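Local coordinates for molybdopterin biosynthesis moeA protein (Pyrococcus horikoshii, PDB 1WU2), which probably acts late in molybdenum cofactor biosynthesis, where proteins of the MoeA family help insert molybdenum into molybdopterin, at residues Asp54-Asp59 with Asn114-Gln119; Ala62-Asp67 with Glu93-Gly98; Pro76-Val81 with Gly126-Val131; Thr80-Val85 with Thr97-Lys102; Gly88-Glu93 with Gly106-Lys111. All coordinates share one frame; numbering follows the deposited sequence.

Contact 1: Asp54-Asp59 with Asn114-Gln119; sequences DRAAVD and NAVIMQ
Val58 holds CG1 between its backbone N and carbonyl carbon (chi1 76°) with CG2 anti to the N, and both methyls meet Met118, a selenomethionine. Met118 in turn starts with CG anti to its carbonyl carbon and bends at chi3 (77°), which brings CE beside the valine. CE of Met118 lies 3.8 Å from Val58 CG2, while CG of Met118 is 3.9 Å from that same methyl and 4.0 Å from Val58 CG1, the two side chains crossing at about a right angle. On the other partner, Val58 CG1 reaches Val116 CG1 at 4.1 Å as these valines slide past each other in opposite directions. Ala56 adds a looser touch, its CB 4.3 Å from Val116 CG2. An alanine at Val58 would probably open a gap beside the selenomethionine, whose CE and CG, with CG1 of Val116, would lose the valine methyls they touch.

Beyond the apolar group, Gln119 N donates to Asp59 O at 3.2 Å and 150°, in the carbonyl plane on a lone pair. The Gln119 chain runs extended beyond CG, and its OE1 packs 3.8 Å from Asp59 CB; OE1 also takes a hydrogen bond from Lys102 NZ, and Asp59 OD2 bonds Thr105 OG1.

Strand 115-118 is an outermost strand of the mixed sheet within this chain, with a classic beta bulge at Asn114 and Ala115 opposite Ile63 of strand 60-63. The short strand 55-56 belongs instead with strand 141-142, and within it Arg55 hydrogen-bonds Gly206 O of the second subunit.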
# COMPACT_ATOMS: atom_id res chain seq x y z
N ASP A 54 -31.66 -5.81 20.49
CA ASP A 54 -32.54 -5.31 19.42
C ASP A 54 -32.89 -3.86 19.72
O ASP A 54 -33.40 -3.56 20.80
CB ASP A 54 -33.84 -6.13 19.32
CG ASP A 54 -33.60 -7.61 19.06
OD1 ASP A 54 -32.54 -7.97 18.53
OD2 ASP A 54 -34.43 -8.49 19.37
N ARG A 55 -32.63 -2.96 18.77
CA ARG A 55 -32.85 -1.53 18.95
C ARG A 55 -33.84 -0.98 17.94
O ARG A 55 -33.95 -1.48 16.83
CB ARG A 55 -31.53 -0.77 18.75
CG ARG A 55 -30.40 -1.19 19.67
CD ARG A 55 -29.85 -0.06 20.52
NE ARG A 55 -28.40 -0.07 20.60
CZ ARG A 55 -27.69 0.83 21.27
NH1 ARG A 55 -28.29 1.83 21.92
NH2 ARG A 55 -26.36 0.73 21.29
N ALA A 56 -34.55 0.07 18.33
CA ALA A 56 -35.35 0.83 17.38
C ALA A 56 -34.40 1.68 16.54
O ALA A 56 -33.56 2.39 17.08
CB ALA A 56 -36.34 1.72 18.12
N ALA A 57 -34.51 1.57 15.22
CA ALA A 57 -33.67 2.34 14.30
C ALA A 57 -34.25 3.73 14.03
O ALA A 57 -33.63 4.55 13.36
CB ALA A 57 -33.51 1.58 12.99
N VAL A 58 -35.44 3.98 14.56
CA VAL A 58 -36.16 5.22 14.34
C VAL A 58 -37.06 5.55 15.54
O VAL A 58 -37.44 4.66 16.30
CB VAL A 58 -37.00 5.11 13.03
CG1 VAL A 58 -38.27 4.28 13.25
CG2 VAL A 58 -37.34 6.48 12.49
N ASP A 59 -37.39 6.83 15.70
CA ASP A 59 -38.39 7.25 16.69
C ASP A 59 -39.74 6.81 16.15
O ASP A 59 -40.16 7.29 15.10
CB ASP A 59 -38.40 8.77 16.89
CG ASP A 59 -37.03 9.32 17.26
OD1 ASP A 59 -36.91 10.56 17.39
OD2 ASP A 59 -36.03 8.61 17.44
N ASN A 114 -42.21 -6.92 17.39
CA ASN A 114 -41.26 -7.39 16.38
C ASN A 114 -41.07 -6.39 15.23
O ASN A 114 -40.46 -6.72 14.22
CB ASN A 114 -41.66 -8.77 15.85
CG ASN A 114 -42.97 -8.76 15.06
OD1 ASN A 114 -43.70 -7.77 15.07
ND2 ASN A 114 -43.26 -9.86 14.38
N ALA A 115 -41.58 -5.17 15.40
CA ALA A 115 -41.41 -4.11 14.40
C ALA A 115 -41.60 -2.71 15.00
O ALA A 115 -42.15 -2.56 16.09
CB ALA A 115 -42.38 -4.32 13.25
N VAL A 116 -41.12 -1.70 14.28
CA VAL A 116 -41.31 -0.30 14.66
C VAL A 116 -41.72 0.52 13.44
O VAL A 116 -41.11 0.42 12.37
CB VAL A 116 -40.04 0.30 15.30
CG1 VAL A 116 -40.28 1.75 15.72
CG2 VAL A 116 -39.58 -0.53 16.50
N ILE A 117 -42.77 1.33 13.60
CA ILE A 117 -43.27 2.21 12.55
C ILE A 117 -42.87 3.64 12.85
O ILE A 117 -43.01 4.10 13.98
CB ILE A 117 -44.82 2.08 12.40
CG1 ILE A 117 -45.34 2.98 11.27
CG2 ILE A 117 -45.56 2.42 13.71
CD1 ILE A 117 -45.49 2.28 9.94
N MSE A 118 -42.38 4.35 11.84
CA MSE A 118 -41.98 5.75 11.98
C MSE A 118 -43.15 6.60 12.49
O MSE A 118 -44.30 6.39 12.10
CB MSE A 118 -41.50 6.30 10.65
CG MSE A 118 -40.27 5.62 10.10
SE MSE A 118 -39.62 6.52 8.52
CE MSE A 118 -38.77 8.04 9.38
N GLN A 119 -42.83 7.55 13.36
CA GLN A 119 -43.81 8.46 13.96
C GLN A 119 -44.69 9.13 12.91
O GLN A 119 -45.91 9.18 13.04
CB GLN A 119 -43.08 9.56 14.74
CG GLN A 119 -43.26 9.49 16.24
CD GLN A 119 -42.21 10.30 16.98
OE1 GLN A 119 -41.83 9.96 18.10
NE2 GLN A 119 -41.74 11.38 16.36

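Contact 2: Ala62-Asp67 with Glu93-Gly98; sequences AIRAED and EEVTTG
Val95 meets the 62-67 segment with both methyls and with its carbonyl. CG2 rests 3.9 Å from Ala62 O, and CG1, anti to the backbone N, lies 4.1 Å from Arg64 CD. The arginine chain bends at chi2 and chi3, and it and the valine pass each other in opposite senses; NH1 donates to Val95 O at 3.3 Å. That bond is bent, with 136° at the hydrogen, and the oxygen lies at the guanidinium edge, tilted a little out of its plane. Thr96 contributes backbone: its CA lies 3.6 Å from Arg64 NH1, at a slant to the flat group.

Thr97 comes next and lays CG2 3.4 Å from Asp67 OD1. Gly98 closes the walk by giving its N-H to Asp67 OD2 at 3.1 Å, a nearly straight bond (170°) that meets the oxygen from above the carboxylate plane, 54° out of it. A backbone bond from Asp67 N to Arg64 O, 3.2 Å long, closes the turn between the two residues. Arg64 and Asp67 thus bind Val95 O and Gly98 N, two backbone groups three residues apart in an irregular chain.

Strand 60-63 lies between strands 115-118 and 99-103 of the mixed sheet. The 93-98 loop is the last part of the connection from strand 77-84, and it leads straight into strand 99-103, with Val95 packed on Ile101.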
# COMPACT_ATOMS: atom_id res chain seq x y z
N ALA A 62 -43.44 0.69 18.66
CA ALA A 62 -43.17 -0.74 18.60
C ALA A 62 -44.49 -1.51 18.53
O ALA A 62 -45.26 -1.54 19.49
CB ALA A 62 -42.36 -1.18 19.80
N ILE A 63 -44.76 -2.13 17.38
CA ILE A 63 -46.01 -2.84 17.14
C ILE A 63 -45.75 -4.30 16.80
O ILE A 63 -44.61 -4.76 16.83
CB ILE A 63 -46.79 -2.16 15.98
CG1 ILE A 63 -45.99 -2.23 14.67
CG2 ILE A 63 -47.10 -0.71 16.34
CD1 ILE A 63 -46.83 -1.98 13.44
N ARG A 64 -46.83 -5.02 16.49
CA ARG A 64 -46.73 -6.33 15.88
C ARG A 64 -46.90 -6.13 14.39
O ARG A 64 -47.87 -5.53 13.95
CB ARG A 64 -47.84 -7.26 16.40
CG ARG A 64 -48.03 -7.26 17.90
CD ARG A 64 -47.08 -8.17 18.63
NE ARG A 64 -47.44 -9.58 18.44
CZ ARG A 64 -47.97 -10.37 19.38
NH1 ARG A 64 -48.22 -9.92 20.60
NH2 ARG A 64 -48.25 -11.63 19.08
N ALA A 65 -45.93 -6.62 13.61
CA ALA A 65 -46.03 -6.59 12.15
C ALA A 65 -47.28 -7.34 11.69
O ALA A 65 -47.95 -6.91 10.75
CB ALA A 65 -44.78 -7.21 11.53
N GLU A 66 -47.59 -8.43 12.38
CA GLU A 66 -48.72 -9.30 12.04
C GLU A 66 -50.06 -8.56 12.07
O GLU A 66 -50.97 -8.88 11.30
CB GLU A 66 -48.78 -10.49 13.00
CG GLU A 66 -47.68 -11.54 12.80
CD GLU A 66 -46.32 -11.10 13.33
OE1 GLU A 66 -46.24 -10.61 14.48
OE2 GLU A 66 -45.33 -11.24 12.59
N ASP A 67 -50.18 -7.57 12.95
CA ASP A 67 -51.42 -6.82 13.15
C ASP A 67 -51.81 -5.89 12.00
O ASP A 67 -52.93 -5.36 11.99
CB ASP A 67 -51.33 -5.98 14.43
CG ASP A 67 -51.38 -6.83 15.69
OD1 ASP A 67 -51.75 -8.02 15.61
OD2 ASP A 67 -51.07 -6.38 16.81
N GLU A 93 -44.05 -2.13 30.07
CA GLU A 93 -45.18 -2.93 29.58
C GLU A 93 -44.80 -3.76 28.36
O GLU A 93 -43.84 -3.45 27.66
CB GLU A 93 -46.37 -2.02 29.24
CG GLU A 93 -47.54 -2.11 30.23
CD GLU A 93 -47.39 -1.19 31.42
OE1 GLU A 93 -46.30 -1.18 32.04
OE2 GLU A 93 -48.36 -0.48 31.75
N GLU A 94 -45.56 -4.83 28.13
CA GLU A 94 -45.38 -5.69 26.96
C GLU A 94 -46.33 -5.26 25.84
O GLU A 94 -47.25 -4.48 26.06
CB GLU A 94 -45.66 -7.16 27.32
CG GLU A 94 -44.75 -7.74 28.40
CD GLU A 94 -44.96 -9.24 28.59
OE1 GLU A 94 -44.95 -9.98 27.58
OE2 GLU A 94 -45.14 -9.67 29.75
N VAL A 95 -46.10 -5.80 24.65
CA VAL A 95 -46.92 -5.50 23.48
C VAL A 95 -47.72 -6.74 23.11
O VAL A 95 -47.15 -7.79 22.82
CB VAL A 95 -46.05 -5.08 22.27
CG1 VAL A 95 -46.91 -4.87 21.02
CG2 VAL A 95 -45.28 -3.81 22.60
N THR A 96 -49.05 -6.61 23.15
CA THR A 96 -49.96 -7.68 22.75
C THR A 96 -50.70 -7.25 21.49
O THR A 96 -50.39 -6.21 20.92
CB THR A 96 -50.93 -8.03 23.92
OG1 THR A 96 -51.24 -6.86 24.68
CG2 THR A 96 -50.27 -8.96 24.92
N THR A 97 -51.68 -8.05 21.05
CA THR A 97 -52.44 -7.74 19.84
C THR A 97 -53.21 -6.43 19.97
O THR A 97 -53.89 -6.20 20.98
CB THR A 97 -53.41 -8.90 19.50
OG1 THR A 97 -52.68 -10.13 19.39
CG2 THR A 97 -54.02 -8.72 18.11
N GLY A 98 -53.11 -5.59 18.95
CA GLY A 98 -53.79 -4.30 18.91
C GLY A 98 -53.13 -3.22 19.74
O GLY A 98 -53.76 -2.21 20.05

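Contact 3: Pro76-Val81 with Gly126-Val131; sequences PIELTV and GDKIYV
Val81 N donates to Asp127 O at 3.1 Å and 173°, the shortest sound polar bond between the two segments. Next along the ladder, Leu79 and Ile129 exchange two bonds of 3.2 Å, Leu79 N to Ile129 O and Ile129 N to Leu79 O; Ile77 and Val131 also pair, but both of their bonds are weak.

Side chains divide between the two faces. On one, Glu78 runs extended with CG anti to its backbone N, alongside Tyr130 and pointing the same way. Its CG sits 3.6 Å from Tyr130 CE2, and the carboxylate stands almost square to the ring, 86° between planes, where Tyr130 OH gives OE2 a weak bond at 2.8 Å. Lys128 crosses this glutamate with its aliphatic part, CD 3.7 Å from Glu78 OE1; the ammonium lies beside Thr80 CG2, and the two charges do not meet. The other face is apolar: Ile77 CB touches Val131 CG1 at 3.8 Å, Leu79 CB touches Ile129 CG1 at 3.9 Å, and Val81 turns its CG2 to Ile129 CG2. Leu79 and Ile129 continue onto Ile63 and Tyr61 of strand 60-63.

Alternating hydrogen-bonded and non-hydrogen-bonded pairs mark a regular antiparallel ladder, well twisted, with 147° between strand directions. Through Gly126 and Asp127 strand 128-131 forms a beta-hairpin with strand 123-125, outermost in the mixed sheet within this chain.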
# COMPACT_ATOMS: atom_id res chain seq x y z
N PRO A 76 -57.92 1.43 7.81
CA PRO A 76 -56.91 1.76 8.83
C PRO A 76 -57.02 0.86 10.06
O PRO A 76 -58.05 0.87 10.73
CB PRO A 76 -57.22 3.22 9.19
CG PRO A 76 -58.26 3.68 8.22
CD PRO A 76 -58.98 2.46 7.75
N ILE A 77 -55.96 0.09 10.34
CA ILE A 77 -55.90 -0.71 11.55
C ILE A 77 -55.60 0.22 12.72
O ILE A 77 -54.64 1.00 12.67
CB ILE A 77 -54.84 -1.85 11.43
CG1 ILE A 77 -55.47 -3.11 10.82
CG2 ILE A 77 -54.23 -2.20 12.79
CD1 ILE A 77 -55.74 -3.01 9.34
N GLU A 78 -56.42 0.14 13.77
CA GLU A 78 -56.23 0.96 14.96
C GLU A 78 -55.44 0.18 16.01
O GLU A 78 -55.71 -0.99 16.26
CB GLU A 78 -57.59 1.38 15.53
CG GLU A 78 -57.51 2.52 16.54
CD GLU A 78 -58.82 2.74 17.28
OE1 GLU A 78 -59.02 2.10 18.33
OE2 GLU A 78 -59.63 3.56 16.80
N LEU A 79 -54.44 0.84 16.60
CA LEU A 79 -53.71 0.31 17.74
C LEU A 79 -53.81 1.28 18.91
O LEU A 79 -54.14 2.45 18.73
CB LEU A 79 -52.23 0.08 17.38
CG LEU A 79 -51.95 -0.74 16.11
CD1 LEU A 79 -50.47 -0.67 15.77
CD2 LEU A 79 -52.40 -2.18 16.28
N THR A 80 -53.54 0.79 20.12
CA THR A 80 -53.63 1.60 21.33
C THR A 80 -52.25 1.77 21.96
O THR A 80 -51.53 0.79 22.17
CB THR A 80 -54.61 0.95 22.34
OG1 THR A 80 -55.82 0.55 21.67
CG2 THR A 80 -55.08 1.96 23.37
N VAL A 81 -51.89 3.02 22.26
CA VAL A 81 -50.61 3.35 22.87
C VAL A 81 -50.72 3.24 24.39
O VAL A 81 -51.30 4.12 25.05
CB VAL A 81 -50.14 4.76 22.46
CG1 VAL A 81 -48.76 5.07 23.03
CG2 VAL A 81 -50.14 4.90 20.94
N GLY A 126 -55.11 11.33 19.72
CA GLY A 126 -55.29 11.05 21.14
C GLY A 126 -54.36 9.97 21.65
O GLY A 126 -53.14 10.17 21.71
N ASP A 127 -54.93 8.82 22.03
CA ASP A 127 -54.16 7.67 22.51
C ASP A 127 -54.16 6.53 21.49
O ASP A 127 -53.73 5.42 21.79
CB ASP A 127 -54.73 7.18 23.86
CG ASP A 127 -54.07 7.85 25.06
OD1 ASP A 127 -54.61 7.71 26.18
OD2 ASP A 127 -53.01 8.52 25.00
N LYS A 128 -54.63 6.82 20.28
CA LYS A 128 -54.67 5.83 19.21
C LYS A 128 -53.73 6.23 18.08
O LYS A 128 -53.49 7.42 17.86
CB LYS A 128 -56.10 5.69 18.66
CG LYS A 128 -57.22 5.80 19.70
CD LYS A 128 -57.34 4.54 20.54
CE LYS A 128 -58.26 4.75 21.75
NZ LYS A 128 -57.54 4.54 23.04
N ILE A 129 -53.18 5.24 17.39
CA ILE A 129 -52.43 5.46 16.15
C ILE A 129 -53.10 4.70 15.00
O ILE A 129 -53.80 3.71 15.23
CB ILE A 129 -50.94 5.05 16.28
CG1 ILE A 129 -50.80 3.62 16.79
CG2 ILE A 129 -50.20 6.03 17.19
CD1 ILE A 129 -49.43 3.01 16.51
N TYR A 130 -52.88 5.17 13.78
CA TYR A 130 -53.49 4.57 12.60
C TYR A 130 -52.44 4.24 11.55
O TYR A 130 -51.67 5.11 11.13
CB TYR A 130 -54.57 5.50 12.05
CG TYR A 130 -55.74 5.64 12.99
CD1 TYR A 130 -55.75 6.62 13.98
CD2 TYR A 130 -56.82 4.77 12.92
CE1 TYR A 130 -56.81 6.74 14.86
CE2 TYR A 130 -57.89 4.88 13.80
CZ TYR A 130 -57.88 5.86 14.76
OH TYR A 130 -58.93 5.98 15.64
N VAL A 131 -52.42 2.98 11.15
CA VAL A 131 -51.46 2.48 10.17
C VAL A 131 -52.19 2.17 8.86
O VAL A 131 -53.17 1.43 8.84
CB VAL A 131 -50.68 1.25 10.70
CG1 VAL A 131 -51.62 0.17 11.25
CG2 VAL A 131 -49.78 0.67 9.63

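Contact 4: Thr80-Val85 with Thr97-Lys102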
# COMPACT_ATOMS: atom_id res chain seq x y z
N THR A 80 -53.54 0.79 20.12
CA THR A 80 -53.63 1.60 21.33
C THR A 80 -52.25 1.77 21.96
O THR A 80 -51.53 0.79 22.17
CB THR A 80 -54.61 0.95 22.34
OG1 THR A 80 -55.82 0.55 21.67
CG2 THR A 80 -55.08 1.96 23.37
N VAL A 81 -51.89 3.02 22.26
CA VAL A 81 -50.61 3.35 22.87
C VAL A 81 -50.72 3.24 24.39
O VAL A 81 -51.30 4.12 25.05
CB VAL A 81 -50.14 4.76 22.46
CG1 VAL A 81 -48.76 5.07 23.03
CG2 VAL A 81 -50.14 4.90 20.94
N ILE A 82 -50.15 2.17 24.94
CA ILE A 82 -50.17 1.90 26.38
C ILE A 82 -48.99 2.53 27.14
O ILE A 82 -49.05 2.68 28.36
CB ILE A 82 -50.19 0.37 26.65
CG1 ILE A 82 -48.82 -0.26 26.30
CG2 ILE A 82 -51.37 -0.28 25.93
CD1 ILE A 82 -48.86 -1.71 25.84
N GLU A 83 -47.92 2.86 26.42
CA GLU A 83 -46.73 3.43 27.06
C GLU A 83 -45.90 4.30 26.11
O GLU A 83 -45.91 4.10 24.90
CB GLU A 83 -45.84 2.32 27.63
CG GLU A 83 -44.58 2.82 28.33
CD GLU A 83 -43.77 1.73 28.99
OE1 GLU A 83 -43.75 0.60 28.46
OE2 GLU A 83 -43.14 2.01 30.03
N GLU A 84 -45.21 5.27 26.69
CA GLU A 84 -44.18 6.03 26.01
C GLU A 84 -42.91 5.97 26.84
O GLU A 84 -42.86 6.50 27.95
CB GLU A 84 -44.63 7.48 25.82
CG GLU A 84 -45.99 7.62 25.15
CD GLU A 84 -46.27 9.04 24.69
OE1 GLU A 84 -45.76 9.99 25.31
OE2 GLU A 84 -47.02 9.19 23.70
N VAL A 85 -41.89 5.30 26.30
CA VAL A 85 -40.63 5.08 27.01
C VAL A 85 -39.78 6.34 26.91
O VAL A 85 -39.44 6.76 25.81
CB VAL A 85 -39.86 3.88 26.40
CG1 VAL A 85 -38.57 3.60 27.18
CG2 VAL A 85 -40.73 2.63 26.35
N THR A 97 -51.68 -8.05 21.05
CA THR A 97 -52.44 -7.74 19.84
C THR A 97 -53.21 -6.43 19.97
O THR A 97 -53.89 -6.20 20.98
CB THR A 97 -53.41 -8.90 19.50
OG1 THR A 97 -52.68 -10.13 19.39
CG2 THR A 97 -54.02 -8.72 18.11
N GLY A 98 -53.11 -5.59 18.95
CA GLY A 98 -53.79 -4.30 18.91
C GLY A 98 -53.13 -3.22 19.74
O GLY A 98 -53.76 -2.21 20.05
N LYS A 99 -51.86 -3.41 20.10
CA LYS A 99 -51.15 -2.50 21.00
C LYS A 99 -49.91 -1.90 20.35
O LYS A 99 -49.49 -2.33 19.27
CB LYS A 99 -50.75 -3.22 22.29
CG LYS A 99 -51.88 -3.97 22.99
CD LYS A 99 -52.74 -3.04 23.84
CE LYS A 99 -53.82 -3.80 24.59
NZ LYS A 99 -55.19 -3.30 24.27
N ALA A 100 -49.33 -0.91 21.02
CA ALA A 100 -48.16 -0.19 20.52
C ALA A 100 -47.48 0.59 21.65
O ALA A 100 -48.14 1.06 22.57
CB ALA A 100 -48.57 0.76 19.40
N ILE A 101 -46.16 0.72 21.58
CA ILE A 101 -45.39 1.43 22.60
C ILE A 101 -44.44 2.43 21.95
O ILE A 101 -43.47 2.03 21.31
CB ILE A 101 -44.59 0.43 23.48
CG1 ILE A 101 -45.55 -0.41 24.33
CG2 ILE A 101 -43.59 1.16 24.38
CD1 ILE A 101 -44.89 -1.54 25.08
N LYS A 102 -44.71 3.72 22.12
CA LYS A 102 -43.82 4.76 21.62
C LYS A 102 -42.39 4.58 22.15
O LYS A 102 -42.18 4.49 23.35
CB LYS A 102 -44.33 6.15 22.02
CG LYS A 102 -43.71 7.29 21.23
CD LYS A 102 -44.45 8.60 21.47
CE LYS A 102 -44.21 9.60 20.36
NZ LYS A 102 -42.84 10.17 20.42
O HOH W 1 -56.87 -2.51 20.34
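Ile101 spreads over three residues of the 80-85 segment. Its CB lies 4.2 Å from Glu83 O. From there CG1, anti to the carbonyl carbon, goes to Ile82 and lies 3.8 Å from the CG1 of that residue. CG2 takes the other direction and meets Val85 CG2, also at 3.8 Å. At the tip, CD1 reaches Ile82 CD1 at 4.0 Å, near the Glu83 carboxylate. An alanine in place of Ile101 would probably open a gap beside Ile82 CG1 and Val85 CG2, which would lose the isoleucine branches they pack against.

Ile82 also crosses Lys99 at about a right angle, CG2 to CD at 3.7 Å. On the opposite face Glu84 OE2 lies 3.5 Å from Lys102 CD, a contact with the lysine's aliphatic part; the charges point elsewhere, Glu84 to a salt bridge with Arg124 and Lys102 NZ to Gln119.

The backbones run parallel in sense but are splayed by 48°, and the register slips by one residue at Ile82. Sound bonds hold the ends, Thr80 N to Gly98 O at 3.0 Å and Val85 N to Lys102 O at 3.1 Å, whereas those between are weak. A water donates to Gly98 O and is weakly linked to Thr80 OG1.

Strand 99-103 is central in the mixed sheet, with strand 60-63 on its other side, while strand 77-84 pairs on its far side with strand 128-131. Ala100 packs on Ile63 of the adjacent strand and on Ile129, one strand beyond 77-84.

Contact 5: Gly88-Glu93 with Gly106-Lys111; sequences GNVAKE and GTRIPK
Ala91 and Pro110 make the more buried part of this contact: the alanine CB sits 3.7 Å from Pro110 CG and 3.8 Å from Pro110 CB. Pro110 is buried, and Ala91 also touches Val85. Thr107, buried too, puts CG2, anti to its backbone N, 3.6 Å from Asn89 O, with its hydroxyl turned to its own bond with Leu104 O.

On the solvent side, Val90 and Arg108 are both exposed and cross at a slant; CG1 of Val90 comes 3.4 Å from Arg108 NH1, and CG2 stands over one guanidinium face, 4.2 Å above the plane and toward the rim.

Between the two backbones, water joins polar atoms. One water donates to Asn89 O at 2.9 Å and accepts from Arg108 N at 3.1 Å. Another donates to both Ala91 O and Glu93 O and accepts from Lys111 N at 3.3 Å.

Two irregular loops running nearly the same way, 15° apart, thus meet through small apolar patches and shared water, a chemistry that satisfies carbonyls and amides set too far apart for direct pairing.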
# COMPACT_ATOMS: atom_id res chain seq x y z
N GLY A 88 -33.42 6.81 27.01
CA GLY A 88 -32.50 5.95 27.73
C GLY A 88 -33.13 4.98 28.72
O GLY A 88 -32.43 4.42 29.57
N ASN A 89 -34.44 4.76 28.60
CA ASN A 89 -35.18 3.87 29.49
C ASN A 89 -35.55 2.58 28.76
O ASN A 89 -35.28 2.44 27.56
CB ASN A 89 -36.45 4.56 30.02
CG ASN A 89 -36.23 5.27 31.35
OD1 ASN A 89 -37.10 5.25 32.22
ND2 ASN A 89 -35.07 5.89 31.51
N VAL A 90 -36.16 1.65 29.49
CA VAL A 90 -36.70 0.42 28.93
C VAL A 90 -38.21 0.37 29.19
O VAL A 90 -38.69 0.89 30.19
CB VAL A 90 -36.02 -0.83 29.55
CG1 VAL A 90 -36.57 -2.11 28.96
CG2 VAL A 90 -34.51 -0.76 29.37
N ALA A 91 -38.94 -0.27 28.28
CA ALA A 91 -40.40 -0.39 28.39
C ALA A 91 -40.80 -1.28 29.57
O ALA A 91 -40.32 -2.41 29.69
CB ALA A 91 -40.99 -0.93 27.10
N LYS A 92 -41.68 -0.76 30.41
CA LYS A 92 -42.22 -1.52 31.55
C LYS A 92 -43.28 -2.51 31.09
O LYS A 92 -43.40 -3.60 31.64
CB LYS A 92 -42.82 -0.58 32.60
CG LYS A 92 -41.94 0.61 33.00
CD LYS A 92 -40.57 0.18 33.52
CE LYS A 92 -39.87 1.33 34.23
NZ LYS A 92 -40.06 1.29 35.71
N GLU A 93 -44.05 -2.13 30.07
CA GLU A 93 -45.18 -2.93 29.58
C GLU A 93 -44.80 -3.76 28.36
O GLU A 93 -43.84 -3.45 27.66
CB GLU A 93 -46.37 -2.02 29.24
CG GLU A 93 -47.54 -2.11 30.23
CD GLU A 93 -47.39 -1.19 31.42
OE1 GLU A 93 -46.30 -1.18 32.04
OE2 GLU A 93 -48.36 -0.48 31.75
N GLY A 106 -32.59 3.86 19.45
CA GLY A 106 -31.70 3.32 20.45
C GLY A 106 -32.40 2.50 21.52
O GLY A 106 -31.79 1.64 22.15
N THR A 107 -33.70 2.75 21.72
CA THR A 107 -34.46 2.07 22.76
C THR A 107 -34.63 0.59 22.45
O THR A 107 -34.89 0.21 21.31
CB THR A 107 -35.86 2.72 22.92
OG1 THR A 107 -35.73 4.13 23.09
CG2 THR A 107 -36.54 2.25 24.20
N ARG A 108 -34.48 -0.25 23.47
CA ARG A 108 -34.64 -1.69 23.32
C ARG A 108 -36.08 -2.00 22.93
O ARG A 108 -37.01 -1.47 23.53
CB ARG A 108 -34.28 -2.40 24.62
CG ARG A 108 -34.22 -3.92 24.49
CD ARG A 108 -34.57 -4.64 25.77
NE ARG A 108 -33.46 -4.62 26.71
CZ ARG A 108 -33.57 -4.75 28.03
NH1 ARG A 108 -34.75 -4.91 28.61
NH2 ARG A 108 -32.47 -4.71 28.78
N ILE A 109 -36.25 -2.86 21.93
CA ILE A 109 -37.58 -3.24 21.48
C ILE A 109 -38.28 -3.94 22.64
O ILE A 109 -37.76 -4.92 23.18
CB ILE A 109 -37.51 -4.17 20.24
CG1 ILE A 109 -36.79 -3.48 19.06
CG2 ILE A 109 -38.90 -4.60 19.81
CD1 ILE A 109 -37.31 -2.11 18.71
N PRO A 110 -39.44 -3.44 23.05
CA PRO A 110 -40.20 -4.07 24.14
C PRO A 110 -40.52 -5.53 23.86
O PRO A 110 -40.62 -5.93 22.70
CB PRO A 110 -41.50 -3.25 24.19
CG PRO A 110 -41.16 -1.95 23.58
CD PRO A 110 -40.12 -2.23 22.55
N LYS A 111 -40.63 -6.32 24.92
CA LYS A 111 -41.20 -7.66 24.82
C LYS A 111 -42.54 -7.57 24.08
O LYS A 111 -43.31 -6.64 24.31
CB LYS A 111 -41.41 -8.25 26.22
CG LYS A 111 -41.27 -9.77 26.30
CD LYS A 111 -41.32 -10.22 27.76
CE LYS A 111 -40.83 -11.65 27.93
NZ LYS A 111 -41.31 -12.25 29.21
O HOH W 2 -33.21 1.10 26.00
O HOH W 3 -41.05 -4.46 27.56

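Overall arrangement
All five contacts lie in one outlying part of the chain, about 38 to 54 Å (centre to centre) from its middle, and all are partly buried. Contacts 3 and 4 build the mixed sheet: they share Thr80 and Val81 of strand 77-84, bonded antiparallel on one side and parallel on the other, and bury Leu79, Ile129, Ala100 and Ile101. Contact 2 joins the turn after strand 60-63 to the loop entering strand 99-103 through side-chain-to-backbone bonds. Contact 1 lays the chain leading into strand 60-63 over an edge strand by apolar contact and one backbone bond. Contact 5, mostly exposed, pairs two water-bridged loops and touches contact 1 through bonds of Ala56 to Gly106 and Thr107.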